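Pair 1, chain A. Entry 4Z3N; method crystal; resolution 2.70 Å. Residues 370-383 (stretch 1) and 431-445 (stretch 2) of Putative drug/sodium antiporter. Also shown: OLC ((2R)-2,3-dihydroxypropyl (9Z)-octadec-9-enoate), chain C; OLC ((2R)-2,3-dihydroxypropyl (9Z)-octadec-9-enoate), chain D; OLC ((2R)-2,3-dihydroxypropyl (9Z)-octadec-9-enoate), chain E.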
# COMPACT_ATOMS: atom_id res chain seq x y z
N ASP A 370 12.80 -20.10 -16.20
CA ASP A 370 11.82 -20.27 -17.26
C ASP A 370 10.41 -19.91 -16.80
O ASP A 370 9.66 -19.24 -17.52
CB ASP A 370 11.83 -21.70 -17.80
CG ASP A 370 12.90 -21.92 -18.83
OD1 ASP A 370 13.58 -20.93 -19.21
OD2 ASP A 370 13.06 -23.07 -19.28
N TYR A 371 10.06 -20.35 -15.61
CA TYR A 371 8.75 -20.05 -15.06
C TYR A 371 8.59 -18.55 -14.84
O TYR A 371 7.52 -17.98 -15.08
CB TYR A 371 8.55 -20.79 -13.74
CG TYR A 371 7.92 -22.15 -13.89
CD1 TYR A 371 6.86 -22.36 -14.76
CD2 TYR A 371 8.38 -23.24 -13.15
CE1 TYR A 371 6.28 -23.61 -14.89
CE2 TYR A 371 7.80 -24.50 -13.27
CZ TYR A 371 6.75 -24.68 -14.14
OH TYR A 371 6.17 -25.92 -14.28
N ALA A 372 9.66 -17.91 -14.37
CA ALA A 372 9.63 -16.49 -14.09
C ALA A 372 9.46 -15.70 -15.39
O ALA A 372 8.82 -14.64 -15.40
CB ALA A 372 10.88 -16.07 -13.36
N VAL A 373 10.03 -16.21 -16.47
CA VAL A 373 9.92 -15.57 -17.78
C VAL A 373 8.54 -15.81 -18.38
O VAL A 373 7.93 -14.89 -18.96
CB VAL A 373 11.03 -16.06 -18.76
CG1 VAL A 373 10.78 -15.58 -20.20
CG2 VAL A 373 12.41 -15.60 -18.26
N LEU A 374 8.02 -17.02 -18.23
CA LEU A 374 6.69 -17.36 -18.76
C LEU A 374 5.57 -16.60 -18.03
O LEU A 374 4.57 -16.22 -18.65
CB LEU A 374 6.45 -18.88 -18.69
CG LEU A 374 5.11 -19.35 -19.24
CD1 LEU A 374 4.95 -19.05 -20.71
CD2 LEU A 374 4.88 -20.83 -18.98
N GLN A 375 5.75 -16.39 -16.73
CA GLN A 375 4.80 -15.67 -15.88
C GLN A 375 4.73 -14.21 -16.30
O GLN A 375 3.65 -13.64 -16.51
CB GLN A 375 5.22 -15.77 -14.41
CG GLN A 375 4.31 -15.03 -13.46
CD GLN A 375 4.84 -14.93 -12.04
OE1 GLN A 375 4.47 -15.72 -11.17
NE2 GLN A 375 5.67 -13.92 -11.78
N THR A 376 5.92 -13.61 -16.43
CA THR A 376 6.02 -12.23 -16.84
C THR A 376 5.44 -12.04 -18.24
O THR A 376 4.67 -11.10 -18.48
CB THR A 376 7.48 -11.76 -16.82
OG1 THR A 376 7.99 -11.86 -15.48
CG2 THR A 376 7.58 -10.31 -17.32
N ARG A 377 5.78 -12.94 -19.15
CA ARG A 377 5.32 -12.81 -20.53
C ARG A 377 3.80 -12.85 -20.61
O ARG A 377 3.18 -12.13 -21.41
CB ARG A 377 5.90 -13.91 -21.41
CG ARG A 377 7.39 -13.78 -21.67
CD ARG A 377 7.69 -14.39 -23.00
NE ARG A 377 9.06 -14.17 -23.43
CZ ARG A 377 9.92 -15.14 -23.69
NH1 ARG A 377 9.55 -16.41 -23.56
NH2 ARG A 377 11.15 -14.83 -24.08
N ILE A 378 3.20 -13.72 -19.80
CA ILE A 378 1.76 -13.86 -19.84
C ILE A 378 1.05 -12.75 -19.06
O ILE A 378 0.17 -12.11 -19.59
CB ILE A 378 1.33 -15.25 -19.31
CG1 ILE A 378 1.88 -16.34 -20.26
CG2 ILE A 378 -0.20 -15.32 -19.18
CD1 ILE A 378 1.37 -17.74 -19.99
N MET A 379 1.47 -12.51 -17.82
CA MET A 379 0.73 -11.64 -16.91
C MET A 379 1.11 -10.15 -16.89
O MET A 379 0.35 -9.33 -16.37
CB MET A 379 0.87 -12.17 -15.48
CG MET A 379 0.38 -13.59 -15.26
SD MET A 379 0.67 -14.17 -13.58
CE MET A 379 -0.60 -13.27 -12.70
N ALA A 380 2.26 -9.80 -17.45
CA ALA A 380 2.80 -8.44 -17.28
C ALA A 380 1.90 -7.35 -17.84
O ALA A 380 1.72 -6.31 -17.21
CB ALA A 380 4.17 -8.34 -17.91
N LEU A 381 1.34 -7.58 -19.03
CA LEU A 381 0.50 -6.58 -19.65
C LEU A 381 -0.79 -6.35 -18.87
O LEU A 381 -1.45 -5.32 -19.05
CB LEU A 381 0.18 -6.97 -21.10
CG LEU A 381 1.36 -6.81 -22.05
CD1 LEU A 381 1.07 -7.37 -23.44
CD2 LEU A 381 1.70 -5.35 -22.11
N ALA A 382 -1.16 -7.29 -18.01
CA ALA A 382 -2.32 -7.09 -17.16
C ALA A 382 -2.07 -5.94 -16.20
O ALA A 382 -3.00 -5.22 -15.85
CB ALA A 382 -2.66 -8.35 -16.40
N LEU A 383 -0.82 -5.75 -15.80
CA LEU A 383 -0.49 -4.78 -14.76
C LEU A 383 -1.08 -3.37 -14.99
O LEU A 383 -1.67 -2.81 -14.07
CB LEU A 383 1.02 -4.70 -14.57
CG LEU A 383 1.58 -5.83 -13.70
CD1 LEU A 383 3.08 -5.95 -13.82
CD2 LEU A 383 1.20 -5.64 -12.25
N ARG A 431 -1.51 -26.31 -16.76
CA ARG A 431 -1.22 -26.44 -15.34
C ARG A 431 -0.78 -25.13 -14.70
O ARG A 431 -1.62 -24.35 -14.23
CB ARG A 431 -0.17 -27.52 -15.10
CG ARG A 431 -0.52 -28.87 -15.74
CD ARG A 431 0.42 -29.99 -15.27
NE ARG A 431 -0.29 -31.03 -14.53
CZ ARG A 431 0.00 -31.42 -13.28
NH1 ARG A 431 1.01 -30.87 -12.62
NH2 ARG A 431 -0.72 -32.38 -12.71
N ILE A 432 0.51 -24.81 -14.78
CA ILE A 432 0.98 -23.54 -14.26
C ILE A 432 0.57 -22.41 -15.22
O ILE A 432 0.22 -21.32 -14.79
CB ILE A 432 2.50 -23.57 -14.05
CG1 ILE A 432 2.84 -24.48 -12.86
CG2 ILE A 432 3.05 -22.16 -13.83
CD1 ILE A 432 2.40 -23.96 -11.52
N THR A 433 0.59 -22.70 -16.52
CA THR A 433 0.13 -21.75 -17.54
C THR A 433 -1.32 -21.38 -17.29
O THR A 433 -1.76 -20.27 -17.62
CB THR A 433 0.26 -22.32 -18.97
OG1 THR A 433 1.63 -22.28 -19.37
CG2 THR A 433 -0.54 -21.52 -19.95
N GLY A 434 -2.07 -22.31 -16.70
CA GLY A 434 -3.46 -22.09 -16.37
C GLY A 434 -3.63 -21.15 -15.19
O GLY A 434 -4.54 -20.36 -15.17
N VAL A 435 -2.76 -21.27 -14.19
CA VAL A 435 -2.75 -20.34 -13.09
C VAL A 435 -2.54 -18.91 -13.60
O VAL A 435 -3.34 -18.01 -13.33
CB VAL A 435 -1.63 -20.67 -12.07
CG1 VAL A 435 -1.67 -19.68 -10.90
CG2 VAL A 435 -1.75 -22.11 -11.57
N TYR A 436 -1.45 -18.72 -14.34
CA TYR A 436 -1.10 -17.42 -14.89
C TYR A 436 -2.28 -16.76 -15.62
O TYR A 436 -2.60 -15.58 -15.39
CB TYR A 436 0.08 -17.55 -15.84
CG TYR A 436 1.34 -18.07 -15.23
CD1 TYR A 436 1.57 -18.01 -13.86
CD2 TYR A 436 2.32 -18.63 -16.03
CE1 TYR A 436 2.76 -18.48 -13.31
CE2 TYR A 436 3.51 -19.10 -15.51
CZ TYR A 436 3.72 -19.03 -14.15
OH TYR A 436 4.91 -19.50 -13.67
N PHE A 437 -2.94 -17.51 -16.50
CA PHE A 437 -4.03 -16.93 -17.26
C PHE A 437 -5.25 -16.69 -16.36
O PHE A 437 -5.88 -15.64 -16.42
CB PHE A 437 -4.42 -17.82 -18.45
CG PHE A 437 -3.55 -17.61 -19.65
CD1 PHE A 437 -3.64 -16.43 -20.39
CD2 PHE A 437 -2.64 -18.58 -20.04
CE1 PHE A 437 -2.84 -16.23 -21.51
CE2 PHE A 437 -1.83 -18.39 -21.16
CZ PHE A 437 -1.93 -17.20 -21.90
N GLY A 438 -5.55 -17.66 -15.51
CA GLY A 438 -6.73 -17.56 -14.68
C GLY A 438 -6.62 -16.38 -13.74
O GLY A 438 -7.57 -15.61 -13.59
N ALA A 439 -5.44 -16.22 -13.15
CA ALA A 439 -5.23 -15.26 -12.09
C ALA A 439 -5.39 -13.82 -12.58
O ALA A 439 -5.86 -12.96 -11.83
CB ALA A 439 -3.85 -15.46 -11.48
N MET A 440 -5.02 -13.55 -13.83
CA MET A 440 -5.12 -12.20 -14.36
C MET A 440 -6.52 -11.87 -14.94
O MET A 440 -6.84 -10.72 -15.23
CB MET A 440 -4.03 -11.95 -15.41
CG MET A 440 -4.24 -12.63 -16.75
SD MET A 440 -2.93 -12.19 -17.93
CE MET A 440 -3.49 -13.11 -19.36
N SER A 441 -7.37 -12.88 -15.08
CA SER A 441 -8.72 -12.68 -15.61
C SER A 441 -9.61 -11.80 -14.71
O SER A 441 -10.52 -11.17 -15.18
CB SER A 441 -9.40 -14.04 -15.87
OG SER A 441 -9.72 -14.69 -14.65
N GLY A 442 -9.34 -11.78 -13.41
CA GLY A 442 -10.02 -10.88 -12.50
C GLY A 442 -9.71 -9.41 -12.76
O GLY A 442 -10.57 -8.55 -12.57
N THR A 443 -8.49 -9.13 -13.21
CA THR A 443 -8.07 -7.76 -13.53
C THR A 443 -8.83 -7.23 -14.73
O THR A 443 -9.05 -6.02 -14.86
CB THR A 443 -6.52 -7.70 -13.81
OG1 THR A 443 -5.81 -7.73 -12.57
CG2 THR A 443 -6.14 -6.41 -14.56
N PHE A 444 -9.21 -8.12 -15.63
CA PHE A 444 -9.89 -7.62 -16.81
C PHE A 444 -11.37 -7.35 -16.53
O PHE A 444 -11.85 -6.27 -16.81
CB PHE A 444 -9.65 -8.57 -17.99
CG PHE A 444 -8.22 -8.53 -18.46
CD1 PHE A 444 -7.72 -7.40 -19.12
CD2 PHE A 444 -7.35 -9.58 -18.20
CE1 PHE A 444 -6.39 -7.34 -19.52
CE2 PHE A 444 -6.01 -9.52 -18.60
CZ PHE A 444 -5.54 -8.40 -19.27
N VAL A 445 -12.04 -8.31 -15.89
CA VAL A 445 -13.43 -8.13 -15.47
C VAL A 445 -13.59 -6.86 -14.60
O VAL A 445 -14.46 -6.02 -14.86
CB VAL A 445 -13.90 -9.38 -14.69
CG1 VAL A 445 -15.38 -9.29 -14.31
CG2 VAL A 445 -13.69 -10.61 -15.54
C18 OLC C . -2.60 -4.43 -5.80
C10 OLC C . -1.07 -9.37 -12.92
C9 OLC C . 0.05 -9.36 -12.16
C17 OLC C . -2.07 -5.19 -7.01
C11 OLC C . -2.44 -9.51 -12.30
C8 OLC C . 1.31 -10.03 -12.67
C24 OLC C . -5.16 -14.88 -8.43
C16 OLC C . -3.15 -6.12 -7.52
C12 OLC C . -2.38 -9.64 -10.78
C7 OLC C . 2.48 -9.85 -11.72
C15 OLC C . -2.68 -6.82 -8.79
C13 OLC C . -3.49 -8.80 -10.15
C6 OLC C . 2.36 -10.78 -10.53
C14 OLC C . -3.13 -8.28 -8.77
C5 OLC C . 2.02 -12.19 -10.98
C4 OLC C . 1.40 -12.96 -9.82
C3 OLC C . 0.30 -12.15 -9.17
C2 OLC C . -0.61 -13.01 -8.32
C21 OLC C . -4.33 -12.54 -8.60
C1 OLC C . -2.00 -12.40 -8.25
C22 OLC C . -5.51 -13.42 -8.23
O19 OLC C . -2.17 -11.19 -8.32
O25 OLC C . -5.66 -15.63 -7.34
O23 OLC C . -5.86 -13.21 -6.88
O20 OLC C . -3.14 -13.22 -8.27
C9 OLC D . -3.62 -8.19 -22.48
C8 OLC D . -3.09 -9.47 -21.86
C7 OLC D . -2.85 -10.52 -22.92
C6 OLC D . -1.61 -11.33 -22.58
C5 OLC D . -1.44 -12.44 -23.60
C4 OLC D . -0.07 -13.10 -23.45
C3 OLC D . -0.08 -14.49 -24.06
C2 OLC D . 1.33 -14.86 -24.50
C1 OLC D . 1.63 -16.30 -24.12
C9 OLC E . 3.70 -10.62 -25.15
C8 OLC E . 4.29 -11.99 -25.42
C7 OLC E . 5.77 -11.89 -25.75
C6 OLC E . 6.38 -13.27 -25.98
C5 OLC E . 7.78 -13.15 -26.55
C4 OLC E . 8.23 -14.52 -27.04
C3 OLC E . 8.82 -14.47 -28.44
C2 OLC E . 9.22 -15.86 -28.92
C1 OLC E . 10.62 -16.23 -28.47
O HOH W 1 3.38 -26.55 -15.77

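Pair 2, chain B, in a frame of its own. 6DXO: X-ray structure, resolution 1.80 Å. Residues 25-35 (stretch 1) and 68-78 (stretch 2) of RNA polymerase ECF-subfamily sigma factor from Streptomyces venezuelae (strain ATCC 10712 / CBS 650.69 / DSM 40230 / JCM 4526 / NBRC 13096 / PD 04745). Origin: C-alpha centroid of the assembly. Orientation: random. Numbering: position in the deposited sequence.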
# COMPACT_ATOMS: atom_id res chain seq x y z
N THR B 25 5.18 -1.44 4.36
CA THR B 25 5.32 -1.83 5.76
C THR B 25 4.06 -2.50 6.29
O THR B 25 4.17 -3.51 7.01
CB THR B 25 5.69 -0.61 6.65
OG1 THR B 25 6.90 0.00 6.16
CG2 THR B 25 5.94 -1.08 8.07
N VAL B 26 2.89 -1.96 5.97
CA VAL B 26 1.62 -2.56 6.38
C VAL B 26 1.53 -3.95 5.77
O VAL B 26 1.22 -4.94 6.44
CB VAL B 26 0.40 -1.70 5.99
CG1 VAL B 26 -0.91 -2.49 6.10
CG2 VAL B 26 0.32 -0.44 6.87
N TYR B 27 1.83 -4.03 4.48
CA TYR B 27 1.74 -5.31 3.77
C TYR B 27 2.63 -6.36 4.41
O TYR B 27 2.21 -7.51 4.61
CB TYR B 27 2.12 -5.07 2.32
CG TYR B 27 2.19 -6.31 1.45
CD1 TYR B 27 1.03 -6.94 1.02
CD2 TYR B 27 3.41 -6.80 1.04
CE1 TYR B 27 1.11 -8.09 0.17
CE2 TYR B 27 3.50 -7.91 0.20
CZ TYR B 27 2.36 -8.55 -0.22
OH TYR B 27 2.48 -9.64 -1.04
N ARG B 28 3.86 -5.98 4.72
CA ARG B 28 4.81 -6.90 5.33
C ARG B 28 4.39 -7.35 6.72
O ARG B 28 4.58 -8.50 7.07
CB ARG B 28 6.23 -6.33 5.34
CG ARG B 28 6.81 -6.22 3.92
CD ARG B 28 8.29 -5.94 3.99
NE ARG B 28 8.58 -4.53 4.20
CZ ARG B 28 8.86 -3.69 3.22
NH1 ARG B 28 8.88 -4.11 1.96
NH2 ARG B 28 9.12 -2.41 3.48
N TYR B 29 3.79 -6.45 7.50
CA TYR B 29 3.27 -6.87 8.80
C TYR B 29 2.18 -7.94 8.63
O TYR B 29 2.17 -8.98 9.33
CB TYR B 29 2.74 -5.65 9.57
CG TYR B 29 1.97 -6.07 10.81
CD1 TYR B 29 2.63 -6.45 11.98
CD2 TYR B 29 0.57 -6.14 10.79
CE1 TYR B 29 1.92 -6.84 13.13
CE2 TYR B 29 -0.14 -6.54 11.93
CZ TYR B 29 0.54 -6.89 13.08
OH TYR B 29 -0.17 -7.31 14.19
N ILE B 30 1.29 -7.71 7.67
CA ILE B 30 0.16 -8.59 7.42
C ILE B 30 0.59 -9.92 6.77
O ILE B 30 0.07 -10.99 7.11
CB ILE B 30 -0.91 -7.88 6.54
CG1 ILE B 30 -1.52 -6.68 7.28
CG2 ILE B 30 -2.02 -8.82 6.11
CD1 ILE B 30 -2.57 -5.92 6.46
N TYR B 31 1.56 -9.84 5.86
CA TYR B 31 1.95 -10.93 4.96
C TYR B 31 2.17 -12.25 5.70
O TYR B 31 1.76 -13.32 5.25
CB TYR B 31 3.26 -10.55 4.26
CG TYR B 31 3.69 -11.47 3.14
CD1 TYR B 31 3.18 -11.30 1.87
CD2 TYR B 31 4.62 -12.49 3.34
CE1 TYR B 31 3.58 -12.12 0.81
CE2 TYR B 31 5.01 -13.33 2.29
CZ TYR B 31 4.49 -13.13 1.03
OH TYR B 31 4.87 -13.95 -0.03
N TYR B 32 2.85 -12.15 6.84
CA TYR B 32 3.33 -13.33 7.54
C TYR B 32 2.27 -13.85 8.51
O TYR B 32 2.48 -14.87 9.17
CB TYR B 32 4.65 -13.04 8.26
CG TYR B 32 5.81 -12.65 7.35
CD1 TYR B 32 6.70 -13.60 6.87
CD2 TYR B 32 6.03 -11.32 6.99
CE1 TYR B 32 7.78 -13.24 6.04
CE2 TYR B 32 7.09 -10.96 6.16
CZ TYR B 32 7.96 -11.91 5.70
OH TYR B 32 9.01 -11.52 4.88
N ARG B 33 1.13 -13.15 8.56
CA ARG B 33 0.06 -13.44 9.52
C ARG B 33 -1.22 -13.97 8.88
O ARG B 33 -2.20 -14.23 9.58
CB ARG B 33 -0.27 -12.20 10.37
CG ARG B 33 0.85 -11.85 11.31
CD ARG B 33 0.68 -10.48 11.95
NE ARG B 33 1.69 -10.27 12.99
CZ ARG B 33 2.97 -10.00 12.77
NH1 ARG B 33 3.45 -9.89 11.53
NH2 ARG B 33 3.79 -9.84 13.80
N VAL B 34 -1.21 -14.14 7.56
CA VAL B 34 -2.40 -14.63 6.88
C VAL B 34 -2.01 -15.67 5.86
O VAL B 34 -0.84 -15.83 5.52
CB VAL B 34 -3.18 -13.49 6.18
CG1 VAL B 34 -3.62 -12.45 7.20
CG2 VAL B 34 -2.35 -12.88 5.07
N GLY B 35 -3.02 -16.37 5.37
CA GLY B 35 -2.81 -17.42 4.39
C GLY B 35 -3.09 -16.89 3.00
O GLY B 35 -4.22 -16.90 2.52
N TRP B 68 -0.45 3.67 14.04
CA TRP B 68 -1.90 3.55 13.95
C TRP B 68 -2.28 2.55 12.87
O TRP B 68 -3.14 1.70 13.06
CB TRP B 68 -2.50 4.93 13.64
CG TRP B 68 -3.98 5.00 13.73
CD1 TRP B 68 -4.78 4.37 14.63
CD2 TRP B 68 -4.84 5.78 12.90
NE1 TRP B 68 -6.10 4.69 14.40
CE2 TRP B 68 -6.16 5.56 13.34
CE3 TRP B 68 -4.62 6.62 11.80
CZ2 TRP B 68 -7.27 6.17 12.73
CZ3 TRP B 68 -5.72 7.22 11.19
CH2 TRP B 68 -7.03 7.00 11.66
N LEU B 69 -1.63 2.67 11.72
CA LEU B 69 -1.87 1.73 10.63
C LEU B 69 -1.62 0.30 11.11
O LEU B 69 -2.41 -0.59 10.88
CB LEU B 69 -0.96 2.06 9.44
CG LEU B 69 -1.35 3.30 8.62
CD1 LEU B 69 -0.28 3.62 7.57
CD2 LEU B 69 -2.71 3.13 7.95
N VAL B 70 -0.50 0.09 11.79
CA VAL B 70 -0.14 -1.24 12.27
C VAL B 70 -1.18 -1.79 13.24
O VAL B 70 -1.57 -2.97 13.18
CB VAL B 70 1.27 -1.24 12.87
CG1 VAL B 70 1.53 -2.54 13.59
CG2 VAL B 70 2.32 -1.03 11.75
N THR B 71 -1.67 -0.93 14.12
CA THR B 71 -2.67 -1.36 15.08
C THR B 71 -4.01 -1.66 14.41
O THR B 71 -4.70 -2.58 14.80
CB THR B 71 -2.80 -0.36 16.27
OG1 THR B 71 -3.13 0.95 15.77
CG2 THR B 71 -1.49 -0.25 17.00
N ILE B 72 -4.35 -0.90 13.37
CA ILE B 72 -5.54 -1.20 12.57
C ILE B 72 -5.43 -2.54 11.85
O ILE B 72 -6.39 -3.31 11.82
CB ILE B 72 -5.84 -0.08 11.55
CG1 ILE B 72 -6.37 1.17 12.26
CG2 ILE B 72 -6.83 -0.56 10.48
CD1 ILE B 72 -6.31 2.42 11.40
N ALA B 73 -4.27 -2.81 11.25
CA ALA B 73 -4.08 -4.05 10.52
C ALA B 73 -4.15 -5.20 11.50
O ALA B 73 -4.73 -6.23 11.21
CB ALA B 73 -2.74 -4.06 9.76
N ARG B 74 -3.54 -5.01 12.67
CA ARG B 74 -3.62 -6.02 13.74
C ARG B 74 -5.08 -6.37 14.08
O ARG B 74 -5.42 -7.56 14.19
CB ARG B 74 -2.86 -5.57 14.98
CG ARG B 74 -2.82 -6.66 16.07
CD ARG B 74 -1.99 -6.23 17.25
NE ARG B 74 -2.44 -4.98 17.83
CZ ARG B 74 -1.70 -4.23 18.64
NH1 ARG B 74 -0.47 -4.63 18.95
NH2 ARG B 74 -2.18 -3.09 19.13
N ASN B 75 -5.92 -5.35 14.20
CA ASN B 75 -7.35 -5.51 14.47
C ASN B 75 -8.04 -6.29 13.34
O ASN B 75 -8.85 -7.18 13.58
CB ASN B 75 -8.07 -4.14 14.65
CG ASN B 75 -7.71 -3.41 15.97
OD1 ASN B 75 -7.44 -4.01 17.00
ND2 ASN B 75 -7.76 -2.08 15.92
N LEU B 76 -7.70 -5.96 12.09
CA LEU B 76 -8.27 -6.63 10.92
C LEU B 76 -7.87 -8.09 10.78
O LEU B 76 -8.67 -8.93 10.40
CB LEU B 76 -7.89 -5.90 9.62
CG LEU B 76 -8.61 -4.59 9.33
CD1 LEU B 76 -7.91 -3.86 8.20
CD2 LEU B 76 -10.06 -4.85 8.96
N VAL B 77 -6.61 -8.40 11.06
CA VAL B 77 -6.15 -9.77 11.00
C VAL B 77 -6.86 -10.58 12.10
O VAL B 77 -7.29 -11.70 11.86
CB VAL B 77 -4.62 -9.87 11.12
CG1 VAL B 77 -4.19 -11.30 11.43
CG2 VAL B 77 -3.95 -9.37 9.81
N ALA B 78 -7.00 -9.98 13.28
CA ALA B 78 -7.68 -10.63 14.40
C ALA B 78 -9.14 -10.91 14.07
O ALA B 78 -9.63 -12.02 14.27
CB ALA B 78 -7.59 -9.77 15.65

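Pair 1, from a putative drug/sodium antiporter, and pair 2, from an ECF-subfamily sigma factor, each set two helices side by side, running in roughly the same direction. The axes approach to 9.4 Å in pair 1 and 9.9 Å in pair 2, with signed crossing angles of -32° and -33°; the central backbones superpose with an RMSD of 0.9 Å. In neither pair does a clear hydrogen bond join the helices, so the fit rests mainly on the packing of side chains.

The most telling match is Tyr A436 with Ala B73, both of which point toward the partner helix. In pair 1 the large residue stands here. The Tyr A436 ring lies among Leu A374, Gln A375, Ile A378 and Met A379, a knob in a hole, and Gln A375 covers one face, its CB 3.6 Å from CZ of Tyr A436. The flat ring suits this place because one face can lie close against the partner backbone: CA of Gln A375 is 3.9 Å from the centroid of the Tyr A436 ring, 18° off its normal. In pair 2 the methyl of Ala B73 takes up little room, and the partner helix supplies the bulk: CD1 of Ile B30 lies 3.8 Å from CB of Ala B73, and CD2 of Tyr B29 lies 4.0 Å from the same CB.

The exchange runs the other way at Ile A378, which matches Tyr B29. Ile A378 is a branched aliphatic knob among Thr A433, Tyr A436, Phe A437 and Met A440; its CG2 sits over the face of the Phe A437 ring, 3.6 Å from the centroid. Tyr B29 instead brings the ring itself, and CG1 of Val B70 lies over its face, 4.3 Å from the centroid. OH of Tyr B29 lies 3.3 Å from CB of Arg B74, at the position matching Phe A437. Thus both pairs use a CH-pi contact, but the ring that takes the contact lies on stretch 2 in pair 1 and on stretch 1 in pair 2.

Met A379 and Ile B30 superpose closely, their CA atoms 0.4 Å apart. The long, flexible side chain of Met A379 places its SD 4.0 Å from CD1 of Tyr A436, whereas the shorter Ile B30 packs against Ala B73.

Farther along, Met A440 matches Val B77, and Ala A382 matches Val B34. Small Ala A382 meets the longer methionine, CB to CB of Met A440 at 4.0 Å; in pair 2 two compact valines meet, CG1 of Val B34 lying 4.1 Å from CG2 of Val B77.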